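Local structure of beta-mannosidase (4CVU) at residues Gly564-Asp569 and Val588-Asn593; Ser584-Gly589 and Ile687-Arg692; Asn371-Glu376 and Ser538-Trp543. The protein probably hydrolyses terminal beta-linked mannose residues from the non-reducing ends of beta-mannosides, as a fungal family 2 glycoside hydrolase. All blocks are in the same frame, centred on the assembly; numbering follows the deposited sequence.

Contact 1: Gly564-Asp569 and Val588-Asn593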
loop_
_atom_site.group_PDB
_atom_site.type_symbol
_atom_site.label_atom_id
_atom_site.label_comp_id
_atom_site.label_asym_id
_atom_site.label_seq_id
_atom_site.Cartn_x
_atom_site.Cartn_y
_atom_site.Cartn_z
ATOM N N GLY A 564 -49.034 -27.024 -4.220
ATOM C CA GLY A 564 -49.794 -25.934 -3.624
ATOM C C GLY A 564 -49.387 -25.622 -2.181
ATOM O O GLY A 564 -49.625 -24.516 -1.708
ATOM N N HIS A 565 -48.808 -26.582 -1.462
ATOM C CA HIS A 565 -48.380 -26.344 -0.072
ATOM C C HIS A 565 -47.029 -25.658 -0.031
ATOM O O HIS A 565 -46.277 -25.724 -1.001
ATOM C CB HIS A 565 -48.311 -27.642 0.695
ATOM C CG HIS A 565 -49.646 -28.280 0.911
ATOM N ND1 HIS A 565 -49.887 -29.164 1.938
ATOM C CD2 HIS A 565 -50.814 -28.157 0.246
ATOM C CE1 HIS A 565 -51.143 -29.571 1.890
ATOM N NE2 HIS A 565 -51.731 -28.964 0.878
ATOM N N ILE A 566 -46.732 -25.001 1.090
ATOM C CA ILE A 566 -45.486 -24.221 1.245
ATOM C C ILE A 566 -44.734 -24.697 2.490
ATOM O O ILE A 566 -45.349 -24.923 3.534
ATOM C CB ILE A 566 -45.791 -22.730 1.386
ATOM C CG1 ILE A 566 -46.333 -22.187 0.073
ATOM C CG2 ILE A 566 -44.527 -21.950 1.783
ATOM C CD1 ILE A 566 -46.942 -20.811 0.191
ATOM N N TYR A 567 -43.417 -24.828 2.372
ATOM C CA TYR A 567 -42.604 -25.352 3.431
ATOM C C TYR A 567 -41.308 -24.568 3.486
ATOM O O TYR A 567 -40.773 -24.163 2.468
ATOM C CB TYR A 567 -42.220 -26.815 3.172
ATOM C CG TYR A 567 -43.364 -27.706 2.755
ATOM C CD1 TYR A 567 -43.733 -27.815 1.417
ATOM C CD2 TYR A 567 -44.104 -28.400 3.701
ATOM C CE1 TYR A 567 -44.797 -28.637 1.032
ATOM C CE2 TYR A 567 -45.173 -29.227 3.324
ATOM C CZ TYR A 567 -45.508 -29.330 1.986
ATOM O OH TYR A 567 -46.578 -30.135 1.589
ATOM N N GLY A 568 -40.786 -24.402 4.675
ATOM C CA GLY A 568 -39.389 -24.014 4.822
ATOM C C GLY A 568 -39.054 -22.574 4.616
ATOM O O GLY A 568 -39.864 -21.776 4.189
ATOM N N ASP A 569 -37.809 -22.249 4.933
ATOM C CA ASP A 569 -37.245 -20.972 4.604
ATOM C C ASP A 569 -36.713 -20.957 3.161
ATOM O O ASP A 569 -36.615 -22.004 2.525
ATOM C CB ASP A 569 -36.145 -20.580 5.611
ATOM C CG ASP A 569 -35.026 -21.595 5.732
ATOM O OD1 ASP A 569 -35.156 -22.726 5.191
ATOM O OD2 ASP A 569 -33.966 -21.237 6.390
ATOM N N VAL A 588 -41.496 -17.630 -2.926
ATOM C CA VAL A 588 -42.608 -17.531 -1.970
ATOM C C VAL A 588 -42.418 -18.522 -0.812
ATOM O O VAL A 588 -42.678 -19.693 -0.974
ATOM C CB VAL A 588 -43.979 -17.747 -2.678
ATOM C CG1 VAL A 588 -45.111 -17.729 -1.680
ATOM C CG2 VAL A 588 -44.236 -16.619 -3.705
ATOM N N GLY A 589 -41.926 -18.056 0.344
ATOM C CA GLY A 589 -41.684 -18.914 1.504
ATOM C C GLY A 589 -42.143 -18.362 2.844
ATOM O O GLY A 589 -42.782 -17.315 2.907
ATOM N N ARG A 590 -41.815 -19.060 3.915
ATOM C CA ARG A 590 -42.243 -18.691 5.267
ATOM C C ARG A 590 -41.224 -17.739 5.968
ATOM O O ARG A 590 -41.513 -17.112 7.004
ATOM C CB ARG A 590 -42.356 -19.958 6.121
ATOM C CG ARG A 590 -43.232 -21.087 5.581
ATOM C CD ARG A 590 -44.730 -20.796 5.636
ATOM N NE ARG A 590 -45.452 -22.009 5.242
ATOM C CZ ARG A 590 -46.737 -22.087 4.907
ATOM N NH1 ARG A 590 -47.524 -21.009 4.913
ATOM N NH2 ARG A 590 -47.241 -23.273 4.560
ATOM N N PHE A 591 -40.037 -17.638 5.393
ATOM C CA PHE A 591 -38.918 -16.925 6.065
ATOM C C PHE A 591 -37.788 -16.921 5.074
ATOM O O PHE A 591 -37.538 -17.940 4.424
ATOM C CB PHE A 591 -38.496 -17.730 7.316
ATOM C CG PHE A 591 -37.545 -17.002 8.259
ATOM C CD1 PHE A 591 -36.217 -16.833 7.941
ATOM C CD2 PHE A 591 -37.992 -16.557 9.509
ATOM C CE1 PHE A 591 -35.351 -16.188 8.821
ATOM C CE2 PHE A 591 -37.133 -15.913 10.391
ATOM C CZ PHE A 591 -35.810 -15.740 10.040
ATOM N N ALA A 592 -37.060 -15.804 4.972
ATOM C CA ALA A 592 -35.992 -15.702 4.010
ATOM C C ALA A 592 -34.719 -15.585 4.829
ATOM O O ALA A 592 -34.508 -14.564 5.455
ATOM C CB ALA A 592 -36.195 -14.466 3.152
ATOM N N ASN A 593 -33.936 -16.658 4.891
ATOM C CA ASN A 593 -32.763 -16.707 5.759
ATOM C C ASN A 593 -31.454 -16.318 5.089
ATOM O O ASN A 593 -30.436 -16.119 5.782
ATOM C CB ASN A 593 -32.648 -18.092 6.412
ATOM C CG ASN A 593 -32.040 -19.135 5.510
ATOM O OD1 ASN A 593 -32.341 -19.201 4.342
ATOM N ND2 ASN A 593 -31.203 -20.004 6.081
#
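Arg590 and Ile566 carry the polar part of this contact. Arg590 NH2 donates to Ile566 O at 2.7 Å, with an N-H...O angle of 141°. The donor stands above the carbonyl plane, and the oxygen is tilted out of the guanidinium plane. Arg590 NE adds a weak bond to the same Ile566 O at 3.4 Å. The bend at chi2 (-72°) turns CD of Arg590 toward Ile566 CG2. A weak backbone bond of 3.4 Å runs from Arg590 N to Gly568 O and is fairly straight at 164°.

Ile566 also makes the apolar contacts. Ile566 CB sits over one guanidinium face of Arg590, 3.5 Å above the plane and toward its rim. Ile566 CD1 meets Val588 CG1 at 4.0 Å, at the more exposed side.

Farther along, Asp569 CA makes a CH...O contact of 3.1 Å with Phe591 O. Asp569 CB lies oblique to the Phe591 ring. Asp569 OD2 is 3.0 Å from Asn593 ND2, but the angle is poor for a hydrogen bond.

Both segments lead into the parallel pair 570-572 and 592-595. Arg590 NH2 also binds Thr368 O, and NH1 binds Glu698 O. The buried guanidinium thus gathers carbonyl oxygens from separate parts of the chain, and their dipoles would help to stabilise its positive charge.

Contact 2: Ser584-Gly589 and Ile687-Arg692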
loop_
_atom_site.group_PDB
_atom_site.type_symbol
_atom_site.label_atom_id
_atom_site.label_comp_id
_atom_site.label_asym_id
_atom_site.label_seq_id
_atom_site.Cartn_x
_atom_site.Cartn_y
_atom_site.Cartn_z
ATOM N N SER A 584 -41.887 -11.464 -9.588
ATOM C CA SER A 584 -42.338 -12.814 -9.923
ATOM C C SER A 584 -41.172 -13.827 -9.973
ATOM O O SER A 584 -41.416 -15.022 -10.073
ATOM C CB SER A 584 -43.172 -12.823 -11.212
ATOM O OG SER A 584 -42.472 -12.286 -12.299
ATOM N N ALA A 585 -39.919 -13.356 -9.861
ATOM C CA ALA A 585 -38.784 -14.243 -9.759
ATOM C C ALA A 585 -38.354 -14.566 -8.309
ATOM O O ALA A 585 -37.580 -15.505 -8.110
ATOM C CB ALA A 585 -37.600 -13.704 -10.548
ATOM N N TYR A 586 -38.869 -13.823 -7.323
ATOM C CA TYR A 586 -38.546 -14.070 -5.911
ATOM C C TYR A 586 -39.277 -15.290 -5.300
ATOM O O TYR A 586 -40.398 -15.605 -5.677
ATOM C CB TYR A 586 -38.796 -12.823 -5.057
ATOM C CG TYR A 586 -38.107 -11.545 -5.516
ATOM C CD1 TYR A 586 -37.038 -11.547 -6.406
ATOM C CD2 TYR A 586 -38.550 -10.315 -5.040
ATOM C CE1 TYR A 586 -36.440 -10.351 -6.813
ATOM C CE2 TYR A 586 -37.985 -9.123 -5.448
ATOM C CZ TYR A 586 -36.937 -9.131 -6.328
ATOM O OH TYR A 586 -36.383 -7.939 -6.664
ATOM N N PRO A 587 -38.629 -15.980 -4.353
ATOM C CA PRO A 587 -39.246 -17.208 -3.801
ATOM C C PRO A 587 -40.388 -16.891 -2.834
ATOM O O PRO A 587 -40.267 -15.952 -2.046
ATOM C CB PRO A 587 -38.087 -17.875 -3.064
ATOM C CG PRO A 587 -37.174 -16.759 -2.702
ATOM C CD PRO A 587 -37.264 -15.768 -3.835
ATOM N N VAL A 588 -41.496 -17.630 -2.926
ATOM C CA VAL A 588 -42.608 -17.531 -1.970
ATOM C C VAL A 588 -42.418 -18.522 -0.812
ATOM O O VAL A 588 -42.678 -19.693 -0.974
ATOM C CB VAL A 588 -43.979 -17.747 -2.678
ATOM C CG1 VAL A 588 -45.111 -17.729 -1.680
ATOM C CG2 VAL A 588 -44.236 -16.619 -3.705
ATOM N N GLY A 589 -41.926 -18.056 0.344
ATOM C CA GLY A 589 -41.684 -18.914 1.504
ATOM C C GLY A 589 -42.143 -18.362 2.844
ATOM O O GLY A 589 -42.782 -17.315 2.907
ATOM N N ILE A 687 -36.516 -7.290 0.368
ATOM C CA ILE A 687 -37.022 -7.164 1.713
ATOM C C ILE A 687 -38.491 -6.712 1.793
ATOM O O ILE A 687 -39.244 -7.206 2.623
ATOM C CB ILE A 687 -36.195 -6.171 2.545
ATOM C CG1 ILE A 687 -34.799 -6.758 2.793
ATOM C CG2 ILE A 687 -36.949 -5.941 3.853
ATOM C CD1 ILE A 687 -33.788 -5.794 3.408
ATOM N N GLN A 688 -38.868 -5.719 0.991
ATOM C CA GLN A 688 -40.242 -5.224 1.017
ATOM C C GLN A 688 -41.207 -6.320 0.522
ATOM O O GLN A 688 -42.324 -6.422 0.986
ATOM C CB GLN A 688 -40.390 -3.959 0.181
ATOM C CG GLN A 688 -40.200 -4.118 -1.323
ATOM C CD GLN A 688 -40.379 -2.810 -2.085
ATOM O OE1 GLN A 688 -39.960 -1.730 -1.643
ATOM N NE2 GLN A 688 -41.025 -2.903 -3.253
ATOM N N PHE A 689 -40.755 -7.145 -0.404
ATOM C CA PHE A 689 -41.572 -8.285 -0.891
ATOM C C PHE A 689 -41.732 -9.392 0.181
ATOM O O PHE A 689 -42.819 -9.920 0.394
ATOM C CB PHE A 689 -40.944 -8.847 -2.170
ATOM C CG PHE A 689 -41.476 -10.179 -2.579
ATOM C CD1 PHE A 689 -42.563 -10.278 -3.408
ATOM C CD2 PHE A 689 -40.868 -11.336 -2.126
ATOM C CE1 PHE A 689 -43.046 -11.495 -3.778
ATOM C CE2 PHE A 689 -41.364 -12.577 -2.477
ATOM C CZ PHE A 689 -42.450 -12.653 -3.308
ATOM N N TYR A 690 -40.648 -9.702 0.883
ATOM C CA TYR A 690 -40.715 -10.659 1.997
ATOM C C TYR A 690 -41.636 -10.145 3.122
ATOM O O TYR A 690 -42.477 -10.889 3.635
ATOM C CB TYR A 690 -39.324 -10.992 2.569
ATOM C CG TYR A 690 -38.380 -11.659 1.597
ATOM C CD1 TYR A 690 -38.823 -12.657 0.724
ATOM C CD2 TYR A 690 -37.026 -11.245 1.506
ATOM C CE1 TYR A 690 -37.959 -13.226 -0.202
ATOM C CE2 TYR A 690 -36.169 -11.820 0.589
ATOM C CZ TYR A 690 -36.627 -12.806 -0.265
ATOM O OH TYR A 690 -35.753 -13.401 -1.196
ATOM N N ARG A 691 -41.478 -8.870 3.483
ATOM C CA ARG A 691 -42.275 -8.295 4.553
ATOM C C ARG A 691 -43.761 -8.205 4.282
ATOM O O ARG A 691 -44.536 -8.473 5.160
ATOM C CB ARG A 691 -41.810 -6.924 4.887
ATOM C CG ARG A 691 -40.457 -6.958 5.581
ATOM C CD ARG A 691 -40.198 -5.596 6.163
ATOM N NE ARG A 691 -41.100 -5.259 7.275
ATOM C CZ ARG A 691 -40.959 -4.159 8.020
ATOM N NH1 ARG A 691 -39.950 -3.311 7.776
ATOM N NH2 ARG A 691 -41.785 -3.918 9.033
ATOM N N ARG A 692 -44.122 -7.731 3.102
ATOM C CA ARG A 692 -45.534 -7.773 2.633
ATOM C C ARG A 692 -46.162 -9.172 2.726
ATOM O O ARG A 692 -47.383 -9.340 2.932
ATOM C CB ARG A 692 -45.611 -7.269 1.189
ATOM C CG ARG A 692 -47.032 -7.253 0.629
ATOM C CD ARG A 692 -47.118 -6.838 -0.822
ATOM N NE ARG A 692 -46.465 -7.795 -1.702
ATOM C CZ ARG A 692 -46.364 -7.659 -3.024
ATOM N NH1 ARG A 692 -46.885 -6.603 -3.644
ATOM N NH2 ARG A 692 -45.719 -8.582 -3.735
#
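Tyr586 and Phe689 form a T-shaped (edge-to-face) aromatic pair where a loop packs against the last turns of helix 664-692. The loop belongs to the connection between the parallel strands 570-572 and 592-595. This is consistent with the (beta/alpha)8 (TIM) barrel that carries the active site in family 2 glycoside hydrolases.

The edge of Tyr586 points at the face of Phe689. The ring centroids are 5.5 Å apart and the planes stand at 77°. Tyr586 CD2 makes the closest ring approach, 3.8 Å from Phe689 CG. Phe689 CG is anti to the backbone N (chi1 166°), which carries the ring out toward the loop.

Tyr586 CB adds a CH-pi contact over the Phe689 face. It lies 4.1 Å from the ring centroid, 27° off the normal, and its nearest ring atom is CE2. The ring edge of Phe689 has other neighbours. Pro587 O lies near the ring plane, 3.6 Å from Phe689 CE2, and Val588 CG2 is 4.4 Å from Phe689 CZ.

Tyr586 OH is hydrogen-bonded to Ser580 O and Ser685 OG, and Tyr690 OH to Glu686 OE1, so both phenols are held at their tips. Phe745 of strand 740-747 touches Phe689, and Phe595 meets the Tyr690 ring edge-to-face.

Pro587 joins the two rings of the helix. Its carbonyl oxygen, already at the edge of Phe689, is also 4.0 Å from Tyr690 CE1. Its ring touches the same end of the phenol, with Pro587 CD 3.9 Å from Tyr690 OH.

Contact 3: Asn371-Glu376 and Ser538-Trp543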
loop_
_atom_site.group_PDB
_atom_site.type_symbol
_atom_site.label_atom_id
_atom_site.label_comp_id
_atom_site.label_asym_id
_atom_site.label_seq_id
_atom_site.Cartn_x
_atom_site.Cartn_y
_atom_site.Cartn_z
ATOM N N ASN A 371 -45.547 -26.425 6.242
ATOM C CA ASN A 371 -44.837 -26.380 7.504
ATOM C C ASN A 371 -44.399 -24.954 7.823
ATOM O O ASN A 371 -44.023 -24.200 6.959
ATOM C CB ASN A 371 -43.599 -27.253 7.433
ATOM C CG ASN A 371 -43.876 -28.689 7.735
ATOM O OD1 ASN A 371 -44.492 -29.387 6.943
ATOM N ND2 ASN A 371 -43.412 -29.146 8.910
ATOM N N ASN A 372 -44.398 -24.647 9.085
ATOM C CA ASN A 372 -44.037 -23.361 9.542
ATOM C C ASN A 372 -42.566 -23.233 9.364
ATOM O O ASN A 372 -41.885 -24.230 9.139
ATOM C CB ASN A 372 -44.319 -23.275 11.026
ATOM C CG ASN A 372 -45.766 -23.084 11.324
ATOM O OD1 ASN A 372 -46.270 -21.982 11.299
ATOM N ND2 ASN A 372 -46.424 -24.153 11.640
ATOM N N TRP A 373 -42.087 -22.012 9.456
ATOM C CA TRP A 373 -40.682 -21.689 9.741
ATOM C C TRP A 373 -40.695 -20.286 10.316
ATOM O O TRP A 373 -40.600 -19.353 9.584
ATOM C CB TRP A 373 -39.796 -21.771 8.490
ATOM C CG TRP A 373 -38.353 -21.693 8.753
ATOM C CD1 TRP A 373 -37.648 -20.625 9.209
ATOM C CD2 TRP A 373 -37.401 -22.764 8.606
ATOM N NE1 TRP A 373 -36.320 -20.957 9.336
ATOM C CE2 TRP A 373 -36.144 -22.267 8.988
ATOM C CE3 TRP A 373 -37.500 -24.077 8.209
ATOM C CZ2 TRP A 373 -35.012 -23.039 8.989
ATOM C CZ3 TRP A 373 -36.376 -24.872 8.220
ATOM C CH2 TRP A 373 -35.117 -24.333 8.604
ATOM N N HIS A 374 -40.845 -20.171 11.623
ATOM C CA HIS A 374 -40.849 -18.897 12.302
ATOM C C HIS A 374 -40.421 -18.986 13.766
ATOM O O HIS A 374 -40.268 -20.037 14.308
ATOM C CB HIS A 374 -42.188 -18.158 12.164
ATOM C CG HIS A 374 -43.304 -18.746 12.959
ATOM N ND1 HIS A 374 -44.166 -19.688 12.449
ATOM C CD2 HIS A 374 -43.704 -18.516 14.227
ATOM C CE1 HIS A 374 -45.043 -20.013 13.367
ATOM N NE2 HIS A 374 -44.785 -19.318 14.454
ATOM N N PHE A 375 -40.266 -17.826 14.374
ATOM C CA PHE A 375 -39.844 -17.714 15.736
ATOM C C PHE A 375 -40.960 -17.102 16.599
ATOM O O PHE A 375 -41.736 -16.295 16.103
ATOM C CB PHE A 375 -38.589 -16.861 15.791
ATOM C CG PHE A 375 -37.355 -17.545 15.273
ATOM C CD1 PHE A 375 -37.034 -17.524 13.924
ATOM C CD2 PHE A 375 -36.492 -18.198 16.151
ATOM C CE1 PHE A 375 -35.892 -18.139 13.486
ATOM C CE2 PHE A 375 -35.342 -18.802 15.705
ATOM C CZ PHE A 375 -35.053 -18.795 14.383
ATOM N N GLU A 376 -41.018 -17.468 17.873
ATOM C CA GLU A 376 -41.920 -16.862 18.865
ATOM C C GLU A 376 -41.164 -16.486 20.142
ATOM O O GLU A 376 -40.392 -17.288 20.656
ATOM C CB GLU A 376 -43.031 -17.825 19.232
ATOM C CG GLU A 376 -43.903 -18.221 18.056
ATOM C CD GLU A 376 -44.999 -19.189 18.420
ATOM O OE1 GLU A 376 -45.197 -19.474 19.630
ATOM O OE2 GLU A 376 -45.660 -19.692 17.484
ATOM N N SER A 538 -29.780 -25.676 8.217
ATOM C CA SER A 538 -30.176 -24.273 8.102
ATOM C C SER A 538 -31.387 -24.034 7.235
ATOM O O SER A 538 -32.025 -23.002 7.377
ATOM C CB SER A 538 -29.039 -23.467 7.504
ATOM O OG SER A 538 -28.777 -23.920 6.182
ATOM N N ALA A 539 -31.666 -24.941 6.304
ATOM C CA ALA A 539 -32.809 -24.821 5.425
ATOM C C ALA A 539 -33.386 -26.174 5.099
ATOM O O ALA A 539 -32.684 -27.042 4.569
ATOM C CB ALA A 539 -32.405 -24.111 4.114
ATOM N N ASN A 540 -34.664 -26.351 5.389
ATOM C CA ASN A 540 -35.341 -27.597 5.117
ATOM C C ASN A 540 -36.869 -27.422 5.100
ATOM O O ASN A 540 -37.392 -26.365 5.401
ATOM C CB ASN A 540 -34.895 -28.729 6.111
ATOM C CG ASN A 540 -35.163 -28.386 7.551
ATOM O OD1 ASN A 540 -36.309 -28.389 7.975
ATOM N ND2 ASN A 540 -34.091 -28.035 8.321
ATOM N N ASN A 541 -37.574 -28.478 4.723
ATOM C CA ASN A 541 -39.030 -28.444 4.606
ATOM C C ASN A 541 -39.796 -28.782 5.886
ATOM O O ASN A 541 -41.019 -29.007 5.851
ATOM C CB ASN A 541 -39.469 -29.375 3.471
ATOM C CG ASN A 541 -39.077 -28.836 2.117
ATOM O OD1 ASN A 541 -39.186 -27.648 1.868
ATOM N ND2 ASN A 541 -38.598 -29.693 1.253
ATOM N N GLY A 542 -39.089 -28.772 7.014
ATOM C CA GLY A 542 -39.698 -29.021 8.301
ATOM C C GLY A 542 -39.736 -30.482 8.680
ATOM O O GLY A 542 -39.255 -31.352 7.920
ATOM N N TRP A 543 -40.313 -30.739 9.857
ATOM C CA TRP A 543 -40.430 -32.094 10.404
ATOM C C TRP A 543 -41.868 -32.620 10.379
ATOM O O TRP A 543 -42.836 -31.866 10.489
ATOM C CB TRP A 543 -39.902 -32.156 11.834
ATOM C CG TRP A 543 -40.401 -31.124 12.791
ATOM C CD1 TRP A 543 -39.824 -29.906 13.046
ATOM C CD2 TRP A 543 -41.537 -31.212 13.675
ATOM N NE1 TRP A 543 -40.531 -29.244 14.006
ATOM C CE2 TRP A 543 -41.578 -30.023 14.417
ATOM C CE3 TRP A 543 -42.517 -32.181 13.911
ATOM C CZ2 TRP A 543 -42.571 -29.776 15.374
ATOM C CZ3 TRP A 543 -43.492 -31.937 14.862
ATOM C CH2 TRP A 543 -43.522 -30.750 15.572
#
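Asn371 reaches Trp543 through the hydrogen bond that joins these segments. Asn371 ND2 donates to Trp543 O at 3.2 Å, with an N-H...O angle of 145°. The oxygen lies in the amide plane of Asn371, while the donor stands above the carbonyl plane of Trp543. ND2 also binds Ser355 O, and OD1 accepts from Arg557 NE, so the amide is fixed from both ends. Gly542 has no side chain, and Asn371 ND2 comes to 3.8 Å from its CA.

Asn371 CG also lies 3.4 Å from Asn541 O, a buried oxygen with no partner in the model.

The second kind of contact is packing of Trp373 on polar backbone. Its six-membered ring meets the carbonyls obliquely: CZ2 is 3.4 Å from Ser538 O, and CZ3 is 3.3 Å from Asn540 O. The Asn540 amide comes to the ring edge, its CG near the ring plane, with the two planes 61° apart. Asn540 OD1 also accepts from Gly542 N at 3.0 Å, an Asx turn.

Trp373 and His374 face Ser354 in a classic beta bulge. Strand 374-377 pairs antiparallel with 351-354 and 380-389. Strand 380-389 runs parallel to 418-421 and 702-705, consistent with the family's (beta/alpha)8 barrel. The contact thus ties strand 374-377 to the loop after strand 534-535 of the same sheet.

Overall arrangement
Contacts 1 and 3 are buried and lie side by side, with centres 8 Å apart. Ile566 O and Asn371 N are probably hydrogen-bonded, and Arg590 NE makes a weak bond to Asn371 O, so backbone and side-chain polar groups tie the two contacts together. Contact 2 is partly buried. It shares Val588 and Gly589 with contact 1 and extends the same loop to helix 664-692. There the chemistry becomes aromatic, with its hydroxyls bonded beyond the segments. Ala592 CB packs on Tyr690 CE2 at 3.7 Å and links the two. Contacts 2 and 3 do not touch; their centres are about 17 Å apart.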